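Local coordinates for protein CalS11 (Micromonospora echinospora, PDB 3TOS) that probably acts as an S-adenosylmethionine-dependent O-methyltransferase in calicheamicin biosynthesis, and binds S-adenosyl-L-homocysteine, at residues 69-83 and 180-192. Residues are numbered along the deposited sequence; the frame is centred on the assembly and turned at random.
Sequences VPGVIMEFGVRFGRH and QTVIALAYFDLDL. With SAH (S-adenosyl-L-homocysteine), chain O.
F76 lies alongside F188 on one face of the sheet in which the parallel strands 72-76 and 183-188 are neighbours. CB of F76 meets CG of L190 at 3.7 Å; F76 CD2 lies 3.6 Å from Y187 O and over the centre of the F188 ring; F76 CE2 reaches CB of A186 at the ring edge. The result is an edge-to-face pair with planes 51° apart, covered by V199 of helix 193-203. Backbone bonds from M74 N to L185 O and from Y187 N to M74 O run nearly straight, while a beta bulge lets V72 O accept from both A184 N and L185 N. On the other face, the extended E75 chain (chi1 -178°) brings its carboxylate to H83 and the SAH amino group, and E75 OE2 accepts from H83 ND1 at 2.6 Å. H83 NE2 is hydrogen-bonded to D55 OD1. The H83 edge faces the Y187 ring in an offset edge-to-face pair, beneath SAH OXT, which R82 NE and NH2 both grip. An alanine at H83 would probably leave E75 OE2 without its ND1 donor and D55 without its partner, and remove the ring packed against Y187. D189 OD2 (2.7 Å) and G77 O (2.8 Å) accept from SAH N, a site at the carboxyl ends of the parallel strands, as in Rossmann-like methyltransferases.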
ATOM      1  N   VAL B  69      -8.852 -14.953  15.258  1.00  7.67           N
ATOM      2  CA  VAL B  69      -8.799 -16.398  15.114  1.00  8.80           C
ATOM      3  C   VAL B  69      -9.693 -17.009  16.235  1.00  8.00           C
ATOM      4  O   VAL B  69      -9.600 -16.606  17.388  1.00  8.64           O
ATOM      5  CB  VAL B  69      -7.370 -16.921  15.241  1.00  9.57           C
ATOM      6  CG1 VAL B  69      -7.331 -18.475  15.104  1.00  9.58           C
ATOM      7  CG2 VAL B  69      -6.452 -16.243  14.191  1.00 10.56           C
ATOM      8  N   PRO B  70     -10.587 -17.968  15.912  1.00  8.46           N
ATOM      9  CA  PRO B  70     -11.435 -18.579  16.948  1.00  8.87           C
ATOM     10  C   PRO B  70     -10.572 -19.447  17.867  1.00 10.09           C
ATOM     11  O   PRO B  70      -9.447 -19.802  17.552  1.00 10.94           O
ATOM     12  CB  PRO B  70     -12.440 -19.435  16.147  1.00 11.14           C
ATOM     13  CG  PRO B  70     -11.884 -19.599  14.850  1.00 13.45           C
ATOM     14  CD  PRO B  70     -10.895 -18.476  14.571  1.00 11.02           C
ATOM     15  N   GLY B  71     -11.113 -19.787  19.003  1.00  9.91           N
ATOM     16  CA  GLY B  71     -10.464 -20.756  19.886  1.00  9.41           C
ATOM     17  C   GLY B  71      -9.922 -20.232  21.179  1.00  7.48           C
ATOM     18  O   GLY B  71     -10.182 -19.099  21.586  1.00  9.78           O
ATOM     19  N   VAL B  72      -9.153 -21.076  21.813  1.00  6.17           N
ATOM     20  CA  VAL B  72      -8.627 -20.871  23.177  1.00  6.86           C
ATOM     21  C   VAL B  72      -7.143 -20.553  23.165  1.00  7.65           C
ATOM     22  O   VAL B  72      -6.453 -20.650  22.154  1.00  9.12           O
ATOM     23  CB  VAL B  72      -8.910 -22.102  24.085  1.00  7.87           C
ATOM     24  CG1 VAL B  72     -10.412 -22.529  23.988  1.00 11.06           C
ATOM     25  CG2 VAL B  72      -8.039 -23.277  23.659  1.00  9.52           C
ATOM     26  N   ILE B  73      -6.680 -20.104  24.326  1.00  8.06           N
ATOM     27  CA  ILE B  73      -5.255 -19.835  24.621  1.00  7.86           C
ATOM     28  C   ILE B  73      -4.812 -20.919  25.598  1.00  8.36           C
ATOM     29  O   ILE B  73      -5.479 -21.134  26.642  1.00  8.84           O
ATOM     30  CB  ILE B  73      -5.067 -18.426  25.288  1.00  9.20           C
ATOM     31  CG1 ILE B  73      -5.504 -17.350  24.288  1.00 10.91           C
ATOM     32  CG2 ILE B  73      -3.571 -18.245  25.688  1.00 11.07           C
ATOM     33  CD1 ILE B  73      -5.588 -15.932  24.961  1.00 12.63           C
HETATM   34  N   MSE B  74      -3.744 -21.632  25.222  1.00  8.32           N
HETATM   35  CA  MSE B  74      -3.141 -22.646  26.097  1.00  8.32           C
HETATM   36  C   MSE B  74      -1.708 -22.308  26.418  1.00  8.46           C
HETATM   37  O   MSE B  74      -0.964 -21.909  25.508  1.00  8.65           O
HETATM   38  CB  MSE B  74      -3.186 -24.027  25.427  1.00  8.67           C
HETATM   39  CG  MSE B  74      -4.616 -24.529  25.248  1.00  9.91           C
HETATM   40 SE   MSE B  74      -4.490 -26.346  24.541  0.63 12.29          SE
HETATM   41  CE  MSE B  74      -6.328 -26.748  24.865  1.00 11.69           C
ATOM     42  N   GLU B  75      -1.301 -22.450  27.698  1.00  7.86           N
ATOM     43  CA  GLU B  75       0.119 -22.337  28.069  1.00  8.40           C
ATOM     44  C   GLU B  75       0.518 -23.665  28.637  1.00  7.63           C
ATOM     45  O   GLU B  75      -0.165 -24.184  29.511  1.00  9.75           O
ATOM     46  CB  GLU B  75       0.407 -21.221  29.086  1.00 10.35           C
ATOM     47  CG  GLU B  75       1.952 -21.202  29.340  1.00 10.85           C
ATOM     48  CD  GLU B  75       2.393 -20.095  30.257  1.00 11.42           C
ATOM     49  OE1 GLU B  75       1.695 -19.834  31.283  1.00 11.85           O
ATOM     50  OE2 GLU B  75       3.444 -19.517  29.977  1.00 10.81           O
ATOM     51  N   PHE B  76       1.582 -24.246  28.097  1.00  8.34           N
ATOM     52  CA  PHE B  76       2.140 -25.478  28.640  1.00  8.79           C
ATOM     53  C   PHE B  76       3.397 -25.060  29.414  1.00  8.55           C
ATOM     54  O   PHE B  76       4.446 -24.710  28.827  1.00  8.86           O
ATOM     55  CB  PHE B  76       2.480 -26.435  27.504  1.00  9.57           C
ATOM     56  CG  PHE B  76       1.352 -26.561  26.504  1.00  8.92           C
ATOM     57  CD1 PHE B  76       0.155 -27.192  26.853  1.00  7.89           C
ATOM     58  CD2 PHE B  76       1.490 -26.008  25.219  1.00  8.57           C
ATOM     59  CE1 PHE B  76      -0.923 -27.266  25.894  1.00  8.59           C
ATOM     60  CE2 PHE B  76       0.427 -26.028  24.302  1.00  9.09           C
ATOM     61  CZ  PHE B  76      -0.781 -26.708  24.644  1.00  8.17           C
ATOM     62  N   GLY B  77       3.284 -25.084  30.740  1.00  8.27           N
ATOM     63  CA  GLY B  77       4.400 -24.644  31.620  1.00  7.49           C
ATOM     64  C   GLY B  77       3.998 -23.291  32.183  1.00  8.65           C
ATOM     65  O   GLY B  77       4.235 -22.251  31.555  1.00 10.03           O
ATOM     66  N   VAL B  78       3.409 -23.305  33.386  1.00  8.76           N
ATOM     67  CA  VAL B  78       2.776 -22.116  33.974  1.00  9.19           C
ATOM     68  C   VAL B  78       3.620 -21.560  35.103  1.00  8.49           C
ATOM     69  O   VAL B  78       3.698 -20.347  35.248  1.00 10.44           O
ATOM     70  CB  VAL B  78       1.400 -22.559  34.546  1.00  9.17           C
ATOM     71  CG1 VAL B  78       0.688 -21.452  35.338  1.00  9.14           C
ATOM     72  CG2 VAL B  78       0.492 -22.970  33.337  1.00 11.58           C
ATOM     73  N   ARG B  79       4.228 -22.412  35.920  1.00 10.29           N
ATOM     74  CA  ARG B  79       4.956 -21.968  37.135  1.00 10.85           C
ATOM     75  C   ARG B  79       4.082 -21.105  38.046  1.00 10.52           C
ATOM     76  O   ARG B  79       3.030 -21.607  38.483  1.00 11.20           O
ATOM     77  CB  ARG B  79       6.311 -21.291  36.815  1.00 11.50           C
ATOM     78  CG  ARG B  79       7.326 -21.367  38.007  1.00 12.55           C
ATOM     79  CD  ARG B  79       8.535 -20.544  37.649  1.00 14.92           C
ATOM     80  NE  ARG B  79       9.485 -20.496  38.749  1.00 17.74           N
ATOM     81  CZ  ARG B  79      10.661 -19.849  38.723  1.00 19.05           C
ATOM     82  NH1 ARG B  79      11.018 -19.118  37.687  1.00 17.80           N
ATOM     83  NH2 ARG B  79      11.468 -19.844  39.802  1.00 19.50           N
ATOM     84  N   PHE B  80       4.459 -19.860  38.355  1.00 10.55           N
ATOM     85  CA  PHE B  80       3.602 -19.035  39.241  1.00  9.45           C
ATOM     86  C   PHE B  80       2.446 -18.358  38.459  1.00  9.68           C
ATOM     87  O   PHE B  80       1.559 -17.738  39.070  1.00 10.30           O
ATOM     88  CB  PHE B  80       4.416 -17.942  39.979  1.00 10.98           C
ATOM     89  CG  PHE B  80       5.456 -18.503  40.896  1.00 10.72           C
ATOM     90  CD1 PHE B  80       5.048 -19.051  42.110  1.00 10.85           C
ATOM     91  CD2 PHE B  80       6.807 -18.460  40.594  1.00 10.67           C
ATOM     92  CE1 PHE B  80       5.940 -19.546  43.024  1.00 12.06           C
ATOM     93  CE2 PHE B  80       7.777 -18.982  41.526  1.00 12.01           C
ATOM     94  CZ  PHE B  80       7.310 -19.567  42.737  1.00 11.42           C
ATOM     95  N   GLY B  81       2.469 -18.425  37.121  1.00  9.30           N
ATOM     96  CA  GLY B  81       1.330 -17.909  36.369  1.00 10.06           C
ATOM     97  C   GLY B  81       1.564 -16.568  35.713  1.00  9.69           C
ATOM     98  O   GLY B  81       0.599 -15.957  35.262  1.00 10.44           O
ATOM     99  N   ARG B  82       2.810 -16.119  35.570  1.00  9.74           N
ATOM    100  CA  ARG B  82       3.079 -14.828  34.927  1.00  9.65           C
ATOM    101  C   ARG B  82       2.275 -14.587  33.655  1.00  9.29           C
ATOM    102  O   ARG B  82       1.642 -13.538  33.470  1.00 10.57           O
ATOM    103  CB  ARG B  82       4.563 -14.780  34.536  1.00  8.96           C
ATOM    104  CG  ARG B  82       4.897 -13.466  33.780  1.00 10.50           C
ATOM    105  CD  ARG B  82       6.406 -13.272  33.483  1.00  9.59           C
ATOM    106  NE  ARG B  82       6.957 -14.417  32.743  1.00 11.42           N
ATOM    107  CZ  ARG B  82       8.151 -14.444  32.145  1.00 12.34           C
ATOM    108  NH1 ARG B  82       8.929 -13.358  32.135  1.00 12.81           N
ATOM    109  NH2 ARG B  82       8.530 -15.545  31.467  1.00 14.61           N
ATOM    110  N   HIS B  83       2.362 -15.540  32.729  1.00  8.70           N
ATOM    111  CA  HIS B  83       1.689 -15.359  31.448  1.00  9.80           C
ATOM    112  C   HIS B  83       0.166 -15.469  31.553  1.00 10.16           C
ATOM    113  O   HIS B  83      -0.540 -14.811  30.796  1.00  9.87           O
ATOM    114  CB  HIS B  83       2.208 -16.370  30.422  1.00  9.72           C
ATOM    115  CG  HIS B  83       3.624 -16.116  30.011  1.00  9.55           C
ATOM    116  ND1 HIS B  83       4.420 -17.115  29.529  1.00 10.01           N
ATOM    117  CD2 HIS B  83       4.364 -14.971  29.965  1.00  9.92           C
ATOM    118  CE1 HIS B  83       5.618 -16.608  29.224  1.00 10.78           C
ATOM    119  NE2 HIS B  83       5.598 -15.307  29.467  1.00 10.20           N
ATOM    120  N   GLN B 180     -15.012 -29.466  21.315  1.00 10.31           N
ATOM    121  CA  GLN B 180     -15.302 -28.152  20.719  1.00  9.66           C
ATOM    122  C   GLN B 180     -14.041 -27.341  20.510  1.00  9.85           C
ATOM    123  O   GLN B 180     -14.110 -26.271  19.888  1.00 10.11           O
ATOM    124  CB  GLN B 180     -16.253 -27.354  21.610  1.00 10.51           C
ATOM    125  CG  GLN B 180     -15.571 -26.661  22.821  1.00  9.57           C
ATOM    126  CD  GLN B 180     -15.252 -27.627  23.988  1.00  8.85           C
ATOM    127  OE1 GLN B 180     -15.602 -28.819  23.953  1.00 10.16           O
ATOM    128  NE2 GLN B 180     -14.567 -27.096  25.050  1.00  9.48           N
ATOM    129  N   THR B 181     -12.873 -27.851  21.002  1.00  9.32           N
ATOM    130  CA  THR B 181     -11.681 -26.994  21.070  1.00  9.11           C
ATOM    131  C   THR B 181     -11.152 -26.575  19.680  1.00  8.84           C
ATOM    132  O   THR B 181     -10.988 -27.421  18.753  1.00  9.67           O
ATOM    133  CB  THR B 181     -10.520 -27.732  21.797  1.00  9.55           C
ATOM    134  OG1 THR B 181     -10.933 -28.000  23.136  1.00 11.17           O
ATOM    135  CG2 THR B 181      -9.206 -26.924  21.756  1.00 10.28           C
ATOM    136  N   VAL B 182     -10.950 -25.273  19.519  1.00  9.01           N
ATOM    137  CA  VAL B 182     -10.037 -24.779  18.499  1.00  8.57           C
ATOM    138  C   VAL B 182      -8.916 -24.076  19.298  1.00  8.67           C
ATOM    139  O   VAL B 182      -9.196 -23.481  20.324  1.00  9.49           O
ATOM    140  CB  VAL B 182     -10.715 -23.780  17.509  1.00  8.38           C
ATOM    141  CG1 VAL B 182      -9.676 -23.280  16.492  1.00  9.48           C
ATOM    142  CG2 VAL B 182     -11.891 -24.433  16.778  1.00  9.23           C
ATOM    143  N   ILE B 183      -7.654 -24.209  18.898  1.00  7.26           N
ATOM    144  CA  ILE B 183      -6.534 -23.553  19.639  1.00  8.73           C
ATOM    145  C   ILE B 183      -6.110 -22.371  18.856  1.00  7.89           C
ATOM    146  O   ILE B 183      -5.585 -22.504  17.732  1.00  9.96           O
ATOM    147  CB  ILE B 183      -5.341 -24.524  19.844  1.00  9.24           C
ATOM    148  CG1 ILE B 183      -5.836 -25.701  20.699  1.00  8.99           C
ATOM    149  CG2 ILE B 183      -4.086 -23.754  20.526  1.00 10.32           C
ATOM    150  CD1 ILE B 183      -4.851 -26.882  20.789  1.00  9.34           C
ATOM    151  N   ALA B 184      -6.338 -21.177  19.400  1.00  6.71           N
ATOM    152  CA  ALA B 184      -5.856 -19.954  18.745  1.00  6.13           C
ATOM    153  C   ALA B 184      -4.375 -19.659  19.000  1.00  7.55           C
ATOM    154  O   ALA B 184      -3.653 -19.247  18.086  1.00  9.09           O
ATOM    155  CB  ALA B 184      -6.701 -18.769  19.162  1.00  8.20           C
ATOM    156  N   LEU B 185      -3.954 -19.887  20.239  1.00  7.60           N
ATOM    157  CA  LEU B 185      -2.570 -19.584  20.634  1.00  8.59           C
ATOM    158  C   LEU B 185      -2.110 -20.703  21.575  1.00  8.38           C
ATOM    159  O   LEU B 185      -2.759 -20.995  22.576  1.00  9.44           O
ATOM    160  CB  LEU B 185      -2.480 -18.192  21.324  1.00  9.37           C
ATOM    161  CG  LEU B 185      -1.151 -17.808  22.008  1.00 11.70           C
ATOM    162  CD1 LEU B 185      -0.001 -17.792  20.973  1.00 12.79           C
ATOM    163  CD2 LEU B 185      -1.323 -16.459  22.696  1.00 13.04           C
ATOM    164  N   ALA B 186      -1.018 -21.366  21.219  1.00  7.86           N
ATOM    165  CA  ALA B 186      -0.418 -22.456  22.006  1.00  8.07           C
ATOM    166  C   ALA B 186       0.964 -21.980  22.398  1.00  8.08           C
ATOM    167  O   ALA B 186       1.836 -21.779  21.515  1.00  9.69           O
ATOM    168  CB  ALA B 186      -0.312 -23.726  21.189  1.00  9.02           C
ATOM    169  N   TYR B 187       1.140 -21.683  23.709  1.00  7.74           N
ATOM    170  CA  TYR B 187       2.408 -21.162  24.229  1.00  7.45           C
ATOM    171  C   TYR B 187       3.204 -22.268  24.906  1.00  6.58           C
ATOM    172  O   TYR B 187       2.868 -22.722  26.000  1.00  7.66           O
ATOM    173  CB  TYR B 187       2.157 -19.954  25.169  1.00  8.94           C
ATOM    174  CG  TYR B 187       3.451 -19.179  25.337  1.00  9.29           C
ATOM    175  CD1 TYR B 187       4.383 -19.516  26.340  1.00 10.27           C
ATOM    176  CD2 TYR B 187       3.786 -18.138  24.466  1.00 10.78           C
ATOM    177  CE1 TYR B 187       5.616 -18.869  26.419  1.00 11.32           C
ATOM    178  CE2 TYR B 187       4.995 -17.465  24.556  1.00 11.25           C
ATOM    179  CZ  TYR B 187       5.901 -17.839  25.518  1.00 10.70           C
ATOM    180  OH  TYR B 187       7.115 -17.168  25.595  1.00 12.78           O
ATOM    181  N   PHE B 188       4.284 -22.697  24.263  1.00  7.30           N
ATOM    182  CA  PHE B 188       5.122 -23.752  24.831  1.00  7.31           C
ATOM    183  C   PHE B 188       6.207 -23.196  25.725  1.00  7.89           C
ATOM    184  O   PHE B 188       7.142 -22.519  25.257  1.00  9.71           O
ATOM    185  CB  PHE B 188       5.788 -24.526  23.671  1.00  9.25           C
ATOM    186  CG  PHE B 188       4.843 -25.475  23.006  1.00  9.14           C
ATOM    187  CD1 PHE B 188       3.927 -25.025  22.032  1.00 10.63           C
ATOM    188  CD2 PHE B 188       4.880 -26.807  23.331  1.00  9.63           C
ATOM    189  CE1 PHE B 188       3.022 -25.922  21.412  1.00 10.40           C
ATOM    190  CE2 PHE B 188       4.019 -27.705  22.728  1.00  9.58           C
ATOM    191  CZ  PHE B 188       3.069 -27.271  21.724  1.00 11.22           C
ATOM    192  N   ASP B 189       6.130 -23.538  26.988  1.00  8.28           N
ATOM    193  CA  ASP B 189       7.140 -23.120  27.960  1.00  8.01           C
ATOM    194  C   ASP B 189       7.445 -24.236  28.954  1.00  9.30           C
ATOM    195  O   ASP B 189       7.564 -24.014  30.182  1.00 10.44           O
ATOM    196  CB  ASP B 189       6.691 -21.861  28.723  1.00 10.75           C
ATOM    197  CG  ASP B 189       7.849 -21.126  29.373  1.00 14.00           C
ATOM    198  OD1 ASP B 189       8.999 -21.547  29.188  1.00 14.75           O
ATOM    199  OD2 ASP B 189       7.589 -20.114  30.074  1.00 15.83           O
ATOM    200  N   LEU B 190       7.625 -25.449  28.424  1.00  9.30           N
ATOM    201  CA  LEU B 190       7.934 -26.608  29.277  1.00  9.52           C
ATOM    202  C   LEU B 190       9.405 -26.873  29.367  1.00  8.92           C
ATOM    203  O   LEU B 190       9.821 -27.665  30.243  1.00 10.25           O
ATOM    204  CB  LEU B 190       7.297 -27.890  28.684  1.00  9.50           C
ATOM    205  CG  LEU B 190       5.784 -27.877  28.446  1.00  9.68           C
ATOM    206  CD1 LEU B 190       5.461 -28.920  27.359  1.00 11.18           C
ATOM    207  CD2 LEU B 190       5.099 -28.287  29.758  1.00  9.73           C
ATOM    208  N   ASP B 191      10.190 -26.282  28.453  1.00  9.37           N
ATOM    209  CA  ASP B 191      11.679 -26.478  28.382  1.00  9.67           C
ATOM    210  C   ASP B 191      12.146 -27.823  27.843  1.00 10.11           C
ATOM    211  O   ASP B 191      13.121 -27.880  27.119  1.00 12.62           O
ATOM    212  CB  ASP B 191      12.384 -26.182  29.730  1.00 13.18           C
ATOM    213  CG  ASP B 191      12.147 -24.756  30.181  1.00 14.98           C
ATOM    214  OD1 ASP B 191      12.331 -23.834  29.341  1.00 15.52           O
ATOM    215  OD2 ASP B 191      11.733 -24.533  31.357  1.00 17.34           O
ATOM    216  N   LEU B 192      11.450 -28.908  28.223  1.00 10.21           N
ATOM    217  CA  LEU B 192      11.957 -30.277  28.055  1.00 11.46           C
ATOM    218  C   LEU B 192      11.458 -30.886  26.763  1.00 11.16           C
ATOM    219  O   LEU B 192      10.295 -30.660  26.335  1.00 11.01           O
ATOM    220  CB  LEU B 192      11.458 -31.148  29.208  1.00 10.61           C
ATOM    221  CG  LEU B 192      11.854 -30.578  30.571  1.00 11.16           C
ATOM    222  CD1 LEU B 192      11.217 -31.509  31.638  1.00 14.23           C
ATOM    223  CD2 LEU B 192      13.414 -30.618  30.690  1.00 11.50           C
TER
HETATM  224  N   SAH O 258       5.557 -19.766  31.884  1.00  9.79           N
HETATM  225  CA  SAH O 258       6.241 -19.594  33.206  1.00 10.23           C
HETATM  226  CB  SAH O 258       7.532 -20.386  33.317  1.00  9.20           C
HETATM  227  CG  SAH O 258       7.288 -21.909  33.273  1.00  9.29           C
HETATM  228  SD  SAH O 258       8.720 -22.762  33.901  1.00 10.34           S
HETATM  229  C   SAH O 258       6.554 -18.104  33.337  1.00 12.03           C
HETATM  230  O   SAH O 258       7.103 -17.658  34.391  1.00 12.30           O
HETATM  231  OXT SAH O 258       6.177 -17.294  32.481  1.00 11.85           O
HETATM  232  C5' SAH O 258       8.553 -24.408  33.192  1.00  9.70           C
HETATM  233  C4' SAH O 258       7.291 -25.193  33.689  1.00  9.00           C
HETATM  234  O4' SAH O 258       7.111 -26.343  32.851  1.00  9.67           O
HETATM  235  C3' SAH O 258       7.541 -25.722  35.109  1.00  9.51           C
HETATM  236  O3' SAH O 258       6.586 -25.145  36.033  1.00 10.19           O
HETATM  237  C2' SAH O 258       7.408 -27.226  34.936  1.00 10.52           C
HETATM  238  O2' SAH O 258       6.799 -27.918  36.045  1.00 11.26           O
HETATM  239  C1' SAH O 258       6.540 -27.332  33.659  1.00  9.10           C
HETATM  240  N9  SAH O 258       6.697 -28.643  32.983  1.00  9.50           N
HETATM  241  C8  SAH O 258       7.814 -29.156  32.403  1.00 11.22           C
HETATM  242  N7  SAH O 258       7.491 -30.407  31.983  1.00 10.20           N
HETATM  243  C5  SAH O 258       6.211 -30.689  32.302  1.00  9.83           C
HETATM  244  C6  SAH O 258       5.322 -31.841  32.112  1.00  9.24           C
HETATM  245  N6  SAH O 258       5.794 -32.978  31.551  1.00 12.05           N
HETATM  246  N1  SAH O 258       4.051 -31.706  32.566  1.00 10.83           N
HETATM  247  C2  SAH O 258       3.600 -30.554  33.147  1.00 10.60           C
HETATM  248  N3  SAH O 258       4.377 -29.481  33.417  1.00 10.02           N
HETATM  249  C4  SAH O 258       5.671 -29.519  32.939  1.00  9.51           C